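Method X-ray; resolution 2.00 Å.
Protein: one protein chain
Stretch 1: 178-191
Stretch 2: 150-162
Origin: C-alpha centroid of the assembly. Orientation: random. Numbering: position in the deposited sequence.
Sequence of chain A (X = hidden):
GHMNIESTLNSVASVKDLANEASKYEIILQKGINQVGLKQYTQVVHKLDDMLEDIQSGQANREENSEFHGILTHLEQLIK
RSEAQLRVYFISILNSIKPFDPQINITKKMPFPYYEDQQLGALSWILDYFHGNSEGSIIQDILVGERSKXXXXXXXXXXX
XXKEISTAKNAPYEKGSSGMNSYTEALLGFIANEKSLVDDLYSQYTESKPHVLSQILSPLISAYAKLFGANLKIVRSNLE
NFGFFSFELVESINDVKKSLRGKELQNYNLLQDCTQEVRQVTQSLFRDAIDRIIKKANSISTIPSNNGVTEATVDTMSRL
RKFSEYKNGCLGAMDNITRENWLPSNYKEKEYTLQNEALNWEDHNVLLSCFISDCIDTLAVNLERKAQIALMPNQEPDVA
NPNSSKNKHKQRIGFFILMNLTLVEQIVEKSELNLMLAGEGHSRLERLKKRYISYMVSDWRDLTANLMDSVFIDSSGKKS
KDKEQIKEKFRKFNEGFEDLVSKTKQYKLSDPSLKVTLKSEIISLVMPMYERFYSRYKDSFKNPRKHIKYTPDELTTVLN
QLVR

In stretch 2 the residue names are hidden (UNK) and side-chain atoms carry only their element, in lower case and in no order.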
# COMPACT_ATOMS: atom_id res chain seq x y z
N SER A 178 -10.53 9.28 5.12
CA SER A 178 -9.77 10.01 6.12
C SER A 178 -9.55 11.49 5.79
O SER A 178 -9.58 11.88 4.62
CB SER A 178 -8.42 9.34 6.35
OG SER A 178 -7.64 10.06 7.29
N GLY A 179 -9.33 12.29 6.82
CA GLY A 179 -9.11 13.71 6.63
C GLY A 179 -7.65 14.00 6.33
O GLY A 179 -7.27 15.16 6.12
N MET A 180 -6.83 12.96 6.31
CA MET A 180 -5.41 13.12 6.03
C MET A 180 -5.23 13.46 4.55
O MET A 180 -4.24 14.08 4.16
CB MET A 180 -4.66 11.82 6.36
CG MET A 180 -3.15 11.98 6.48
SD MET A 180 -2.64 12.93 7.93
CE MET A 180 -2.73 14.59 7.29
N ASN A 181 -6.21 13.07 3.74
CA ASN A 181 -6.18 13.33 2.31
C ASN A 181 -6.30 14.82 1.99
O ASN A 181 -5.49 15.37 1.24
CB ASN A 181 -7.31 12.56 1.61
CG ASN A 181 -7.20 11.06 1.82
OD1 ASN A 181 -6.17 10.46 1.54
ND2 ASN A 181 -8.28 10.46 2.32
N SER A 182 -7.32 15.47 2.56
CA SER A 182 -7.51 16.90 2.34
C SER A 182 -6.35 17.68 2.93
O SER A 182 -5.77 18.54 2.27
CB SER A 182 -8.82 17.37 2.98
OG SER A 182 -9.93 16.78 2.35
N TYR A 183 -6.01 17.37 4.18
CA TYR A 183 -4.91 18.03 4.87
C TYR A 183 -3.69 18.02 3.97
O TYR A 183 -2.97 19.02 3.87
CB TYR A 183 -4.58 17.30 6.17
CG TYR A 183 -3.57 18.02 7.04
CD1 TYR A 183 -3.97 18.90 8.03
CD2 TYR A 183 -2.20 17.82 6.84
CE1 TYR A 183 -3.03 19.58 8.82
CE2 TYR A 183 -1.25 18.49 7.62
CZ TYR A 183 -1.68 19.37 8.61
OH TYR A 183 -0.74 20.01 9.39
N THR A 184 -3.45 16.89 3.31
CA THR A 184 -2.32 16.74 2.41
C THR A 184 -2.47 17.62 1.18
O THR A 184 -1.54 18.32 0.79
CB THR A 184 -2.15 15.28 1.94
OG1 THR A 184 -1.74 14.46 3.05
CG2 THR A 184 -1.11 15.19 0.84
N GLU A 185 -3.65 17.57 0.56
CA GLU A 185 -3.91 18.36 -0.63
C GLU A 185 -3.74 19.85 -0.33
O GLU A 185 -3.19 20.60 -1.13
CB GLU A 185 -5.32 18.10 -1.16
CG GLU A 185 -5.55 18.61 -2.56
CD GLU A 185 -7.00 18.53 -2.99
OE1 GLU A 185 -7.65 17.50 -2.73
OE2 GLU A 185 -7.50 19.51 -3.60
N ALA A 186 -4.22 20.27 0.84
CA ALA A 186 -4.12 21.67 1.24
C ALA A 186 -2.64 22.04 1.37
O ALA A 186 -2.20 23.06 0.84
CB ALA A 186 -4.83 21.89 2.57
N LEU A 187 -1.90 21.21 2.08
CA LEU A 187 -0.47 21.42 2.29
C LEU A 187 0.30 21.52 0.97
O LEU A 187 1.25 22.29 0.85
CB LEU A 187 0.10 20.28 3.13
CG LEU A 187 1.61 20.33 3.37
CD1 LEU A 187 1.99 21.69 3.96
CD2 LEU A 187 2.02 19.20 4.29
N LEU A 188 -0.10 20.73 -0.02
CA LEU A 188 0.57 20.75 -1.31
C LEU A 188 0.34 22.08 -2.02
O LEU A 188 1.23 22.60 -2.69
CB LEU A 188 0.07 19.58 -2.16
CG LEU A 188 0.43 18.21 -1.58
CD1 LEU A 188 -0.26 17.09 -2.35
CD2 LEU A 188 1.93 18.03 -1.60
N GLY A 189 -0.86 22.63 -1.87
CA GLY A 189 -1.18 23.91 -2.47
C GLY A 189 -0.39 25.03 -1.81
O GLY A 189 0.10 25.94 -2.47
N PHE A 190 -0.26 24.97 -0.48
CA PHE A 190 0.51 25.99 0.23
C PHE A 190 2.00 25.91 -0.09
O PHE A 190 2.67 26.93 -0.21
CB PHE A 190 0.28 25.88 1.74
CG PHE A 190 -1.00 26.50 2.20
CD1 PHE A 190 -1.24 27.86 1.99
CD2 PHE A 190 -1.98 25.74 2.84
CE1 PHE A 190 -2.44 28.45 2.41
CE2 PHE A 190 -3.18 26.32 3.27
CZ PHE A 190 -3.41 27.68 3.05
N ILE A 191 2.52 24.69 -0.23
CA ILE A 191 3.93 24.52 -0.55
C ILE A 191 4.20 25.12 -1.93
O ILE A 191 5.17 25.86 -2.13
CB ILE A 191 4.34 23.02 -0.55
CG1 ILE A 191 4.47 22.52 0.89
CG2 ILE A 191 5.65 22.83 -1.33
CD1 ILE A 191 4.59 21.00 1.01
N UNK A 150 -0.07 32.85 9.13
CA UNK A 150 -1.26 32.83 8.31
C UNK A 150 -1.59 31.40 7.86
O UNK A 150 -2.72 30.92 8.04
c UNK A 150 -1.05 33.71 7.07
c UNK A 150 -3.37 33.22 6.20
c UNK A 150 -2.25 34.24 6.27
c UNK A 150 -1.78 34.60 4.87
N UNK A 151 -0.61 30.73 7.27
CA UNK A 151 -0.79 29.37 6.78
C UNK A 151 -1.15 28.38 7.88
O UNK A 151 -2.00 27.51 7.70
c UNK A 151 0.78 29.81 4.87
c UNK A 151 0.48 28.88 6.05
c UNK A 151 0.28 27.44 5.57
c UNK A 151 2.09 29.51 4.17
N UNK A 152 -0.51 28.51 9.04
CA UNK A 152 -0.81 27.61 10.14
C UNK A 152 -2.28 27.74 10.56
O UNK A 152 -2.91 26.76 10.94
c UNK A 152 2.44 27.92 12.25
c UNK A 152 1.57 27.44 11.11
c UNK A 152 0.12 27.90 11.32
c UNK A 152 1.61 25.91 11.00
N UNK A 153 -2.81 28.96 10.48
CA UNK A 153 -4.21 29.22 10.83
C UNK A 153 -5.14 28.57 9.81
O UNK A 153 -6.24 28.14 10.14
c UNK A 153 -3.99 32.93 12.00
c UNK A 153 -4.47 30.72 10.90
n UNK A 153 -4.45 33.42 14.39
c UNK A 153 -3.89 31.42 12.13
c UNK A 153 -3.52 33.64 13.26
N UNK A 154 -4.70 28.52 8.56
CA UNK A 154 -5.50 27.91 7.51
C UNK A 154 -5.52 26.40 7.71
O UNK A 154 -6.58 25.78 7.68
s UNK A 154 -4.98 29.95 5.67
c UNK A 154 -4.91 28.22 6.13
N UNK A 155 -4.35 25.83 7.93
CA UNK A 155 -4.24 24.40 8.15
C UNK A 155 -4.95 23.98 9.43
O UNK A 155 -5.27 22.80 9.62
c UNK A 155 -2.32 21.66 6.01
c UNK A 155 -2.77 23.98 8.20
s UNK A 155 -2.62 23.33 5.48
c UNK A 155 -1.99 24.24 6.91
N UNK A 156 -5.19 24.95 10.31
CA UNK A 156 -5.86 24.68 11.57
C UNK A 156 -7.28 24.18 11.33
O UNK A 156 -7.83 23.43 12.13
c UNK A 156 -5.89 25.95 12.42
N UNK A 157 -7.87 24.60 10.21
CA UNK A 157 -9.23 24.20 9.85
C UNK A 157 -9.32 22.72 9.47
O UNK A 157 -10.39 22.11 9.57
c UNK A 157 -9.73 25.06 8.69
c UNK A 157 -10.12 26.45 9.08
c UNK A 157 -10.84 29.05 9.82
c UNK A 157 -11.32 26.69 9.74
c UNK A 157 -9.65 28.82 9.15
c UNK A 157 -11.68 27.98 10.12
c UNK A 157 -9.29 27.53 8.79
N UNK A 158 -8.20 22.15 9.05
CA UNK A 158 -8.16 20.75 8.63
C UNK A 158 -7.57 19.82 9.70
O UNK A 158 -7.83 18.62 9.70
c UNK A 158 -6.81 21.28 5.02
c UNK A 158 -7.34 20.62 7.35
c UNK A 158 -7.74 21.52 6.18
c UNK A 158 -9.18 21.25 5.78
N UNK A 159 -6.76 20.40 10.59
CA UNK A 159 -6.13 19.65 11.67
C UNK A 159 -7.10 18.72 12.40
O UNK A 159 -6.78 17.55 12.65
c UNK A 159 -5.04 20.01 13.98
c UNK A 159 -5.50 20.63 12.67
c UNK A 159 -3.95 18.98 13.80
o UNK A 159 -3.09 19.18 12.92
o UNK A 159 -3.94 17.98 14.55
N UNK A 160 -8.29 19.22 12.76
CA UNK A 160 -9.30 18.42 13.47
C UNK A 160 -9.64 17.11 12.76
O UNK A 160 -9.41 16.02 13.30
c UNK A 160 -8.77 20.61 12.59
c UNK A 160 -10.50 19.36 13.53
c UNK A 160 -9.86 20.70 13.62
N UNK A 161 -10.19 17.23 11.56
CA UNK A 161 -10.60 16.08 10.76
C UNK A 161 -9.46 15.17 10.32
O UNK A 161 -9.67 14.23 9.55
c UNK A 161 -12.48 17.53 9.84
c UNK A 161 -14.57 19.30 10.43
c UNK A 161 -12.34 18.89 9.59
c UNK A 161 -13.67 17.06 10.39
c UNK A 161 -14.71 17.93 10.68
c UNK A 161 -11.35 16.58 9.52
c UNK A 161 -13.38 19.78 9.88
N UNK A 162 -8.25 15.43 10.81
CA UNK A 162 -7.10 14.60 10.44
C UNK A 162 -6.46 13.95 11.66
O UNK A 162 -5.82 12.90 11.56
c UNK A 162 -6.07 15.44 9.69
O HOH W 1 -2.12 21.26 11.35

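Position 150 carries four carbons forked at the second and makes no contact with stretch 1. The pattern is Leu150.

Position 151 also has four carbons, but forked at the first, with one arm two carbons long; one carbon lies over the face of the Phe190 ring: Ile151. Its CG2 lies 3.9 Å from the centroid of the Phe190 ring and 17° off the normal, a CH-pi contact over the face.

At 152 four carbons again fork at the second, and CA-to-CB points away from stretch 1: Leu152. Position 153 has four carbons in a row ending in nitrogen, out of reach and exposed: Lys153.

Position 154 shows one carbon and one sulfur, with the carbon against the Phe190 ring, which gives Cys154. Its CB is 3.5 Å from Phe190 CZ.

Position 155 has two carbons, a sulfur and a terminal carbon, unbranched; the terminal carbon lies over the Tyr183 ring and the sulfur beside Phe190: Met155. With all three chi angles in m, it enters a hole formed by Tyr183, Ala186, Leu187 and Phe190. Its CE stands 3.5 Å from the centroid of the Tyr183 ring, 11° off the normal, while its SD is 3.6 Å from Phe190 CD2.

Position 156 has one side-chain carbon, pointing away from stretch 1: Ala156. Position 157 has one carbon and then a six-carbon ring, out of reach: Phe157.

Position 158 has four carbons forked at the second, pointing toward stretch 1 and touching Tyr183 and Ala186: Leu158. Its CD1 approaches Ala186 CB to 3.2 Å, a tight apolar contact, and its CB is 3.8 Å from Tyr183 CD1.

At 159 three carbons end in two oxygens, near the Tyr183 ring: Glu159. CA-to-CB points away, yet the end comes nearer. A water donates to Glu159 OE1 at 2.8 Å and lies 2.7 Å from Tyr183 OH, bridging the two side chains.

Position 160 has three carbons closing a ring onto the backbone nitrogen and touches nothing on stretch 1: Pro160. Position 161 has one carbon and a six-carbon ring whose end leads away; its backbone oxygen meets Gly179: Phe161. Its O is 3.0 Å from Gly179 CA in a CA-H...O contact. An ideal CB on Gly179 would fall 1.7 Å from Phe161 O, so the missing side chain permits this approach.

Position 162 has one carbon, touching Gly179, Met180 and Tyr183: Ala162, closing a type I turn begun at Glu159. Its CB is 3.8 Å from Gly179 O and 4.2 Å from Met180 CE.

The contact thus works mainly by apolar packing of helix 180-191 on the helix that includes 151-154 and on the residues that follow it through the turn at 159-162; the two helix axes run nearly antiparallel at 160°, 11.1 Å apart. Met155 bridges two aromatic rings, Leu158 fills beside Ala186, and the turn closes against Gly179. The paired surfaces bury 624 Å².

Stretch 2 150-162: LILKCMAFLEPFA
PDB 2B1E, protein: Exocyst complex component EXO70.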